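Local coordinates for NAD-dependent epimerase/dehydratase (Veillonella parvula DSM 2008, PDB 3R6D), which probably binds a nicotinamide adenine dinucleotide in a Rossmann fold, as related NAD-dependent epimerases and dehydratases do, though its own substrate and reaction are not established, at residues Arg38-Lys41 against Thr42-Pro46; Glu114-Val117 against Ala118-Lys121; Ala178-Ser181 against Arg182-Val186; Thr199-Arg203 against Thr204-Val208. One frame throughout, in Å; residues are numbered along the deposited sequence. Where two conformers were deposited one is given.

Contact 1: Arg38-Lys41 against Thr42-Pro46; sequences RQLK and TRIPP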
loop_
_atom_site.group_PDB
_atom_site.type_symbol
_atom_site.label_atom_id
_atom_site.label_comp_id
_atom_site.label_asym_id
_atom_site.label_seq_id
_atom_site.Cartn_x
_atom_site.Cartn_y
_atom_site.Cartn_z
ATOM N N ARG A 38 -0.640 8.884 -14.314
ATOM C CA ARG A 38 -1.145 9.244 -15.641
ATOM C C ARG A 38 -2.494 9.929 -15.477
ATOM O O ARG A 38 -3.376 9.387 -14.801
ATOM C CB ARG A 38 -1.258 7.973 -16.467
ATOM C CG ARG A 38 -1.837 8.209 -17.846
ATOM C CD ARG A 38 -2.182 6.892 -18.538
ATOM N NE ARG A 38 -3.332 6.222 -17.913
ATOM C CZ ARG A 38 -3.284 5.120 -17.172
ATOM N NH1 ARG A 38 -2.124 4.509 -16.883
ATOM N NH2 ARG A 38 -4.420 4.635 -16.693
ATOM N N GLN A 39 -2.675 11.097 -16.099
ATOM C CA GLN A 39 -3.978 11.811 -16.076
ATOM C C GLN A 39 -4.521 11.975 -14.666
ATOM O O GLN A 39 -5.720 11.936 -14.459
ATOM C CB GLN A 39 -5.033 11.157 -16.994
ATOM C CG GLN A 39 -4.647 11.305 -18.465
ATOM C CD GLN A 39 -4.575 12.776 -18.860
ATOM O OE1 GLN A 39 -5.504 13.561 -18.563
ATOM N NE2 GLN A 39 -3.519 13.151 -19.565
ATOM N N LEU A 40 -3.638 12.213 -13.707
ATOM C CA LEU A 40 -4.103 12.301 -12.322
ATOM C C LEU A 40 -4.983 13.525 -12.112
ATOM O O LEU A 40 -5.818 13.525 -11.197
ATOM C CB LEU A 40 -2.945 12.337 -11.335
ATOM C CG LEU A 40 -2.123 11.049 -11.276
ATOM C CD1 LEU A 40 -1.178 11.167 -10.096
ATOM C CD2 LEU A 40 -2.989 9.828 -11.156
ATOM N N LYS A 41 -4.835 14.577 -12.915
ATOM C CA LYS A 41 -5.655 15.766 -12.670
ATOM C C LYS A 41 -7.126 15.539 -13.034
ATOM O O LYS A 41 -7.981 16.343 -12.639
ATOM C CB LYS A 41 -5.099 16.998 -13.388
ATOM C CG LYS A 41 -3.673 17.369 -12.965
ATOM C CD LYS A 41 -3.179 18.585 -13.764
ATOM C CE LYS A 41 -1.809 19.040 -13.343
ATOM N NZ LYS A 41 -1.543 20.410 -13.885
ATOM N N THR A 42 -7.447 14.463 -13.766
ATOM C CA THR A 42 -8.833 14.108 -13.989
ATOM C C THR A 42 -9.264 12.885 -13.181
ATOM O O THR A 42 -10.434 12.766 -12.861
ATOM C CB THR A 42 -9.154 13.897 -15.491
ATOM O OG1 THR A 42 -8.568 12.657 -15.918
ATOM C CG2 THR A 42 -8.654 15.104 -16.334
ATOM N N ARG A 43 -8.348 11.976 -12.862
ATOM C CA ARG A 43 -8.725 10.732 -12.197
ATOM C C ARG A 43 -8.873 10.879 -10.676
ATOM O O ARG A 43 -9.382 9.976 -10.000
ATOM C CB ARG A 43 -7.653 9.672 -12.490
ATOM C CG ARG A 43 -7.650 9.290 -13.965
ATOM C CD ARG A 43 -6.438 8.447 -14.293
ATOM N NE ARG A 43 -6.481 7.143 -13.672
ATOM C CZ ARG A 43 -5.416 6.361 -13.532
ATOM N NH1 ARG A 43 -4.216 6.796 -13.890
ATOM N NH2 ARG A 43 -5.550 5.136 -13.023
ATOM N N ILE A 44 -8.359 11.971 -10.124
ATOM C CA ILE A 44 -8.394 12.209 -8.683
ATOM C C ILE A 44 -9.262 13.462 -8.500
ATOM O O ILE A 44 -9.162 14.388 -9.296
ATOM C CB ILE A 44 -6.944 12.343 -8.160
ATOM C CG1 ILE A 44 -6.188 10.991 -8.342
ATOM C CG2 ILE A 44 -6.910 12.726 -6.709
ATOM C CD1 ILE A 44 -4.746 11.015 -7.869
ATOM N N PRO A 45 -10.105 13.503 -7.448
ATOM C CA PRO A 45 -11.050 14.606 -7.357
ATOM C C PRO A 45 -10.402 15.933 -7.024
ATOM O O PRO A 45 -9.305 15.992 -6.459
ATOM C CB PRO A 45 -12.024 14.154 -6.258
ATOM C CG PRO A 45 -11.280 13.232 -5.473
ATOM C CD PRO A 45 -10.349 12.500 -6.399
ATOM N N PRO A 46 -11.103 17.026 -7.333
ATOM C CA PRO A 46 -10.523 18.349 -7.190
ATOM C C PRO A 46 -10.236 18.759 -5.734
ATOM O O PRO A 46 -9.315 19.539 -5.524
ATOM C CB PRO A 46 -11.575 19.264 -7.846
ATOM C CG PRO A 46 -12.881 18.497 -7.765
ATOM C CD PRO A 46 -12.456 17.066 -7.956
HETATM O O HOH W 1 -1.235 5.857 -12.963
HETATM O O HOH W 2 -8.066 12.674 -18.498
HETATM O O HOH W 3 -9.342 16.894 -10.247
#
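The guanidinium of Arg38 lies flat on that of Arg43, the planes only 13° apart and the centres 4.4 Å from each other. The stack is offset: Arg38 NH2 stands over the rim of the Arg43 group rather than its middle. Arg43 is held in that pose by its own NH1, which donates to Arg38 O at 2.9 Å with the carbonyl oxygen in the guanidinium plane; the bend at chi3 (68°) turns the group back onto that oxygen. A water accepts from the same NH1. Arg43 N and Thr42 N both donate to Gln39 O. A second water joins Gln39 OE1 to Thr42 OG1, and a third donates to both Lys41 O and Ile44 O where the helix runs out. On the inner side Leu40 and Ile44 lie side by side, Leu40 CD2 to Ile44 CD1 at 3.9 Å. Two stacked arginines just after the second Rossmann strand are consistent with a site for an anion, such as the 2'-phosphate of NADP bound by some relatives. Leu40 of the short helix 40-43 and Ile44 just after it rest on Leu35 of strand 33-37, while Leu40 and Arg43 reach Ala14 in the loop after strand 8-11.

Contact 2: Glu114-Val117 against Ala118-Lys121; sequences EFPV and ALEK
Leu119 crosses one face of the Phe115 ring: its CD2 sits 4.0 Å from the ring centroid, 27° off the normal, a CH-pi contact that brings CD2 to 3.6 Å from Phe115 CD1. CG of Leu119 points anti to its backbone N (chi1 179°), which carries the branch back over the ring. The phenyl ring in turn packs edge-to-face with Phe175. Beside it Pro116 crosses the root of the leucine obliquely, Pro116 CG to Leu119 CB at 4.1 Å, while CB of Phe115 meets CB of Glu120 at 3.8 Å. Glu120 stretches along the outer side, its chain extended, and each carboxylate oxygen takes a different water: one links OE1 to Phe115 N, the other OE2 to Val117 O. The carboxylate is thereby tied to the backbone on both sides of Pro116. Two backbone bonds close the turn, Glu120 N to Pro116 O at 2.9 Å and Lys121 N to Val117 O. Lys121 leads off to a salt bridge with Asp125 one turn on. This is the first turn of an alpha helix with proline at the N-cap, here opening helix 117-125 after the loop that leaves Rossmann strand 102-108.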
loop_
_atom_site.group_PDB
_atom_site.type_symbol
_atom_site.label_atom_id
_atom_site.label_comp_id
_atom_site.label_asym_id
_atom_site.label_seq_id
_atom_site.Cartn_x
_atom_site.Cartn_y
_atom_site.Cartn_z
ATOM N N GLU A 114 -0.790 -18.258 4.558
ATOM C CA GLU A 114 -1.337 -17.810 5.819
ATOM C C GLU A 114 -2.856 -17.973 5.934
ATOM O O GLU A 114 -3.385 -17.882 7.044
ATOM C CB GLU A 114 -0.880 -16.359 6.151
ATOM C CG GLU A 114 -1.476 -15.235 5.316
ATOM C CD GLU A 114 -0.738 -14.919 4.048
ATOM O OE1 GLU A 114 -0.392 -15.842 3.272
ATOM O OE2 GLU A 114 -0.555 -13.711 3.768
ATOM N N PHE A 115 -3.579 -18.155 4.828
ATOM C CA PHE A 115 -5.035 -18.286 4.896
ATOM C C PHE A 115 -5.414 -19.730 5.237
ATOM O O PHE A 115 -4.741 -20.665 4.804
ATOM C CB PHE A 115 -5.673 -17.964 3.521
ATOM C CG PHE A 115 -5.958 -16.497 3.241
ATOM C CD1 PHE A 115 -6.243 -15.575 4.235
ATOM C CD2 PHE A 115 -6.065 -16.090 1.924
ATOM C CE1 PHE A 115 -6.580 -14.232 3.907
ATOM C CE2 PHE A 115 -6.397 -14.776 1.619
ATOM C CZ PHE A 115 -6.684 -13.852 2.605
ATOM N N PRO A 116 -6.530 -19.936 5.928
ATOM C CA PRO A 116 -7.087 -21.271 6.122
ATOM C C PRO A 116 -7.628 -21.828 4.816
ATOM O O PRO A 116 -7.801 -21.090 3.844
ATOM C CB PRO A 116 -8.180 -21.047 7.151
ATOM C CG PRO A 116 -8.656 -19.638 6.895
ATOM C CD PRO A 116 -7.416 -18.876 6.426
ATOM N N VAL A 117 -7.914 -23.133 4.793
ATOM C CA VAL A 117 -8.145 -23.845 3.550
ATOM C C VAL A 117 -9.261 -23.245 2.698
ATOM O O VAL A 117 -9.074 -22.981 1.484
ATOM C CB VAL A 117 -8.430 -25.353 3.817
ATOM C CG1 VAL A 117 -8.900 -26.032 2.544
ATOM C CG2 VAL A 117 -7.167 -26.047 4.305
ATOM N N ALA A 118 -10.441 -23.047 3.290
ATOM C CA ALA A 118 -11.598 -22.633 2.486
ATOM C C ALA A 118 -11.417 -21.216 1.942
ATOM O O ALA A 118 -11.662 -20.953 0.763
ATOM C CB ALA A 118 -12.891 -22.762 3.268
ATOM N N LEU A 119 -10.938 -20.303 2.785
ATOM C CA LEU A 119 -10.707 -18.935 2.338
ATOM C C LEU A 119 -9.588 -18.850 1.310
ATOM O O LEU A 119 -9.666 -18.063 0.364
ATOM C CB LEU A 119 -10.420 -18.050 3.548
ATOM C CG LEU A 119 -10.117 -16.562 3.301
ATOM C CD1 LEU A 119 -11.268 -15.839 2.582
ATOM C CD2 LEU A 119 -9.809 -15.865 4.654
ATOM N N GLU A 120 -8.558 -19.680 1.469
ATOM C CA GLU A 120 -7.489 -19.721 0.477
ATOM C C GLU A 120 -8.059 -20.147 -0.871
ATOM O O GLU A 120 -7.786 -19.518 -1.906
ATOM C CB GLU A 120 -6.387 -20.670 0.911
ATOM C CG GLU A 120 -5.224 -20.645 -0.063
ATOM C CD GLU A 120 -4.203 -21.683 0.267
ATOM O OE1 GLU A 120 -3.313 -21.396 1.087
ATOM O OE2 GLU A 120 -4.277 -22.793 -0.312
ATOM N N LYS A 121 -8.809 -21.261 -0.889
ATOM C CA LYS A 121 -9.349 -21.762 -2.163
ATOM C C LYS A 121 -10.270 -20.731 -2.797
ATOM O O LYS A 121 -10.186 -20.469 -4.012
ATOM C CB LYS A 121 -10.092 -23.077 -1.944
ATOM C CG LYS A 121 -10.680 -23.634 -3.232
ATOM C CD LYS A 121 -11.275 -25.033 -2.981
ATOM C CE LYS A 121 -12.032 -25.566 -4.183
ATOM N NZ LYS A 121 -13.233 -24.718 -4.502
HETATM O O HOH W 4 -2.739 -18.828 1.994
HETATM O O HOH W 5 -7.108 -24.326 0.060
#

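Contact 3: Ala178-Ser181 against Arg182-Val186; sequences AQVS and REAVV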
loop_
_atom_site.group_PDB
_atom_site.type_symbol
_atom_site.label_atom_id
_atom_site.label_comp_id
_atom_site.label_asym_id
_atom_site.label_seq_id
_atom_site.Cartn_x
_atom_site.Cartn_y
_atom_site.Cartn_z
ATOM N N ALA A 178 -11.471 -12.633 6.572
ATOM C CA ALA A 178 -11.862 -12.745 5.177
ATOM C C ALA A 178 -12.048 -11.399 4.504
ATOM O O ALA A 178 -12.237 -11.354 3.277
ATOM C CB ALA A 178 -13.131 -13.570 5.041
ATOM N N GLN A 179 -11.989 -10.297 5.272
ATOM C CA GLN A 179 -12.236 -8.983 4.686
ATOM C C GLN A 179 -11.636 -7.898 5.539
ATOM O O GLN A 179 -11.316 -8.120 6.714
ATOM C CB GLN A 179 -13.738 -8.727 4.532
ATOM C CG GLN A 179 -14.430 -8.649 5.896
ATOM C CD GLN A 179 -15.928 -8.692 5.790
ATOM O OE1 GLN A 179 -16.472 -9.335 4.890
ATOM N NE2 GLN A 179 -16.620 -7.989 6.691
ATOM N N VAL A 180 -11.512 -6.709 4.947
ATOM C CA VAL A 180 -11.110 -5.513 5.678
ATOM C C VAL A 180 -11.564 -4.318 4.824
ATOM O O VAL A 180 -11.540 -4.369 3.594
ATOM C CB VAL A 180 -9.578 -5.504 5.962
ATOM C CG1 VAL A 180 -8.786 -5.352 4.677
ATOM C CG2 VAL A 180 -9.208 -4.386 6.941
ATOM N N SER A 181 -11.985 -3.249 5.483
ATOM C CA SER A 181 -12.398 -2.060 4.739
ATOM C C SER A 181 -11.192 -1.235 4.292
ATOM O O SER A 181 -10.132 -1.220 4.940
ATOM C CB SER A 181 -13.366 -1.185 5.523
ATOM O OG SER A 181 -12.659 -0.443 6.494
ATOM N N ARG A 182 -11.364 -0.505 3.195
ATOM C CA ARG A 182 -10.306 0.407 2.761
ATOM C C ARG A 182 -10.065 1.490 3.821
ATOM O O ARG A 182 -8.928 1.920 4.035
ATOM C CB ARG A 182 -10.615 1.020 1.383
ATOM C CG ARG A 182 -10.598 -0.027 0.260
ATOM C CD ARG A 182 -10.656 0.584 -1.105
ATOM N NE ARG A 182 -10.580 -0.419 -2.160
ATOM C CZ ARG A 182 -11.602 -1.181 -2.546
ATOM N NH1 ARG A 182 -12.786 -1.059 -1.961
ATOM N NH2 ARG A 182 -11.423 -2.087 -3.516
ATOM N N GLU A 183 -11.133 1.914 4.498
ATOM C CA GLU A 183 -10.988 2.906 5.567
ATOM C C GLU A 183 -10.139 2.405 6.736
ATOM O O GLU A 183 -9.301 3.169 7.266
ATOM C CB GLU A 183 -12.376 3.377 6.018
ATOM C CG GLU A 183 -13.161 4.191 4.984
ATOM C CD GLU A 183 -14.062 3.363 4.072
ATOM O OE1 GLU A 183 -13.896 2.113 3.966
ATOM O OE2 GLU A 183 -14.955 3.980 3.436
ATOM N N ALA A 184 -10.315 1.125 7.104
ATOM C CA ALA A 184 -9.476 0.521 8.155
ATOM C C ALA A 184 -8.023 0.421 7.723
ATOM O O ALA A 184 -7.118 0.697 8.512
ATOM C CB ALA A 184 -10.031 -0.843 8.554
ATOM N N VAL A 185 -7.790 0.044 6.462
ATOM C CA VAL A 185 -6.420 -0.038 5.971
ATOM C C VAL A 185 -5.746 1.351 6.031
ATOM O O VAL A 185 -4.573 1.485 6.429
ATOM C CB VAL A 185 -6.351 -0.633 4.558
ATOM C CG1 VAL A 185 -4.889 -0.597 4.026
ATOM C CG2 VAL A 185 -6.874 -2.061 4.535
ATOM N N VAL A 186 -6.485 2.376 5.610
ATOM C CA VAL A 186 -5.951 3.722 5.659
ATOM C C VAL A 186 -5.581 4.166 7.076
ATOM O O VAL A 186 -4.547 4.796 7.285
ATOM C CB VAL A 186 -6.890 4.710 4.967
ATOM C CG1 VAL A 186 -6.480 6.163 5.279
ATOM C CG2 VAL A 186 -6.855 4.464 3.437
#
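Strand 179-181 passes into helix 182-193 without a loop, the short axes making 72° and coming within 5.4 Å, and Val185 N closes the first helical turn onto Ser181 O. The motif is a serine N-cap at a strand-to-helix junction, built into the mixed sheet of this Rossmann-type domain. Ser181 OG accepts from Ala184 N at 2.9 Å, with an N-H...O angle of 158°, so an amide that has no preceding turn to bond with is satisfied by a side chain. The hydroxyl reaches it because chi1 (77°) sets OG between the backbone N and the carbonyl carbon. OG is also hydrogen-bonded to the backbone O of the methylated lysine at position 163, so two hydrogen bonds hold the buried hydroxyl. Glu183 folds back at chi2 and lays OE1 3.7 Å from Ser181 CB, but this oxygen makes its hydrogen bond to Asp160 N. Arg182, extended as far as NE, places NH1 on Asn159 OD1. Both therefore tie the helix start to the loop after strand 148-158, the parallel neighbour of strand 179-181. Next to the cap the contact is apolar. Val180 and Val185 cross at about a right angle, Val180 CG1 to Val185 CG2 at 3.8 Å, and Val180 CG2 meets Ala184 CB at 4.0 Å. Val185 also touches the cap residue: its CG2 lies 3.4 Å from Ser181 O, the same oxygen that accepts from Val185 N at 3.1 Å.

Contact 4: Thr199-Arg203 against Thr204-Val208; sequences TPFHR and TSIGV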
loop_
_atom_site.group_PDB
_atom_site.type_symbol
_atom_site.label_atom_id
_atom_site.label_comp_id
_atom_site.label_asym_id
_atom_site.label_seq_id
_atom_site.Cartn_x
_atom_site.Cartn_y
_atom_site.Cartn_z
ATOM N N THR A 199 10.233 -0.142 14.515
ATOM C CA THR A 199 10.889 -1.438 14.361
ATOM C C THR A 199 9.943 -2.585 13.955
ATOM O O THR A 199 10.355 -3.434 13.162
ATOM C CB THR A 199 11.770 -1.819 15.572
ATOM O OG1 THR A 199 10.943 -1.948 16.724
ATOM C CG2 THR A 199 12.846 -0.756 15.813
ATOM N N PRO A 200 8.678 -2.617 14.447
ATOM C CA PRO A 200 7.805 -3.703 13.968
ATOM C C PRO A 200 7.488 -3.620 12.473
ATOM O O PRO A 200 6.930 -4.580 11.917
ATOM C CB PRO A 200 6.505 -3.525 14.760
ATOM C CG PRO A 200 6.913 -2.748 15.977
ATOM C CD PRO A 200 8.019 -1.823 15.512
ATOM N N PHE A 201 7.804 -2.480 11.845
ATOM C CA PHE A 201 7.529 -2.248 10.468
ATOM C C PHE A 201 8.786 -2.196 9.608
ATOM O O PHE A 201 8.730 -1.918 8.434
ATOM C CB PHE A 201 6.736 -0.947 10.350
ATOM C CG PHE A 201 5.515 -0.948 11.214
ATOM C CD1 PHE A 201 4.531 -1.925 11.045
ATOM C CD2 PHE A 201 5.388 -0.041 12.269
ATOM C CE1 PHE A 201 3.457 -1.991 11.886
ATOM C CE2 PHE A 201 4.304 -0.099 13.114
ATOM C CZ PHE A 201 3.330 -1.068 12.925
ATOM N N HIS A 202 9.948 -2.434 10.215
ATOM C CA HIS A 202 11.217 -2.324 9.522
ATOM C C HIS A 202 11.507 -3.631 8.785
ATOM O O HIS A 202 11.866 -4.632 9.411
ATOM C CB HIS A 202 12.331 -2.060 10.547
ATOM C CG HIS A 202 13.645 -1.684 9.931
ATOM N ND1 HIS A 202 14.547 -2.600 9.424
ATOM C CD2 HIS A 202 14.193 -0.466 9.714
ATOM C CE1 HIS A 202 15.586 -1.956 8.915
ATOM N NE2 HIS A 202 15.408 -0.662 9.097
ATOM N N ARG A 203 11.375 -3.622 7.458
ATOM C CA ARG A 203 11.600 -4.816 6.629
ATOM C C ARG A 203 10.734 -5.958 7.128
ATOM O O ARG A 203 11.210 -7.076 7.322
ATOM C CB ARG A 203 13.077 -5.184 6.556
ATOM C CG ARG A 203 13.886 -4.074 5.914
ATOM C CD ARG A 203 15.385 -4.382 5.821
ATOM N NE ARG A 203 15.707 -5.624 5.115
ATOM C CZ ARG A 203 15.757 -5.788 3.785
ATOM N NH1 ARG A 203 15.425 -4.809 2.963
ATOM N NH2 ARG A 203 16.114 -6.971 3.263
ATOM N N THR A 204 9.440 -5.698 7.229
ATOM C CA THR A 204 8.491 -6.727 7.592
ATOM C C THR A 204 7.269 -6.701 6.665
ATOM O O THR A 204 7.028 -5.734 5.953
ATOM C CB THR A 204 8.047 -6.575 9.051
ATOM O OG1 THR A 204 7.366 -5.345 9.165
ATOM C CG2 THR A 204 9.210 -6.619 10.014
ATOM N N SER A 205 6.528 -7.797 6.699
ATOM C CA SER A 205 5.316 -7.982 5.929
ATOM C C SER A 205 4.194 -8.321 6.891
ATOM O O SER A 205 4.212 -9.376 7.538
ATOM C CB SER A 205 5.504 -9.130 4.973
ATOM O OG SER A 205 4.288 -9.309 4.270
ATOM N N ILE A 206 3.229 -7.408 6.993
ATOM C CA ILE A 206 2.224 -7.438 8.058
ATOM C C ILE A 206 0.840 -7.551 7.407
ATOM O O ILE A 206 0.507 -6.761 6.522
ATOM C CB ILE A 206 2.329 -6.129 8.907
ATOM C CG1 ILE A 206 3.743 -5.951 9.488
ATOM C CG2 ILE A 206 1.305 -6.102 10.050
ATOM C CD1 ILE A 206 4.293 -7.139 10.247
ATOM N N GLY A 207 0.025 -8.511 7.857
ATOM C CA GLY A 207 -1.347 -8.613 7.362
ATOM C C GLY A 207 -2.242 -7.570 8.024
ATOM O O GLY A 207 -1.996 -7.168 9.177
ATOM N N VAL A 208 -3.275 -7.140 7.308
ATOM C CA VAL A 208 -4.239 -6.172 7.845
ATOM C C VAL A 208 -5.629 -6.756 7.589
ATOM O O VAL A 208 -6.002 -6.981 6.432
ATOM C CB VAL A 208 -4.098 -4.774 7.191
ATOM C CG1 VAL A 208 -4.975 -3.789 7.945
ATOM C CG2 VAL A 208 -2.663 -4.266 7.226
#
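Thr204 fills the inside of the bend that joins the 3-10 turn 199-201 to strand 204-209. Its OG1 donates to Pro200 O at 2.9 Å, approaching with a C=O...O angle of 124° and tilted 26° from the carbonyl plane. With chi1 at 64° the hydroxyl is turned back across the bend, where OG1 also comes to 3.4 Å from Phe201 CA. The methyl CG2 lies against the other end of the turn, 3.4 Å from His202 O. This is the tight part, the hydroxyl held against Pro200 and Phe201, and Arg203 allows it by taking left-handed backbone angles. The packing beyond it is slacker. Ile206, two residues along and on the same side of the strand, puts CD1 4.0 Å from Pro200 O, and Ile206 CG1 comes to the edge of the Phe201 ring, 4.4 Å from Phe201 CD1. Both Phe201 and Ile206 rest on Leu168 of strand 167-169. The outer side belongs to Thr199, Pro200 and His202, which are exposed. Arg203 turns away from the bend as well, but its NH1 is held by the backbone oxygens of Ser145 and Leu147, past the end of helix 129-144. Beyond the bend, Thr204 and Ile206 pair through their backbones with strand 148-158. The hydroxyl of Thr204 thus acts as an extra donor to the loop: its bond adds to the turn's own His202 N to Thr199 O bond and to that of Phe201 O with Thr150 OG1, while the threonine backbone pairs in the sheet.

Overall arrangement
Contacts 2, 3 and 4 are linked in a chain of touches, and contact 1 stands apart. Leu119 CD2 packs 3.8 Å from Ala178 CA, joining contact 2 to contact 3; Val180 CG1 lies 3.7 Å from Val208 O, joining contact 3 to contact 4. Contacts 2 and 4 do not touch, their nearest atoms about 6 Å apart. Contact 1 lies across the chain's centre from contact 2, centres about 37 Å apart, and about 23 Å from contact 3 between centres. Even so, 38-46 and 182-186 reach the same loop after strand 8-11, through Ala14 and Gln16 respectively. In relatives that loop cradles the dinucleotide, so contacts 1 and 3 probably border the cofactor site.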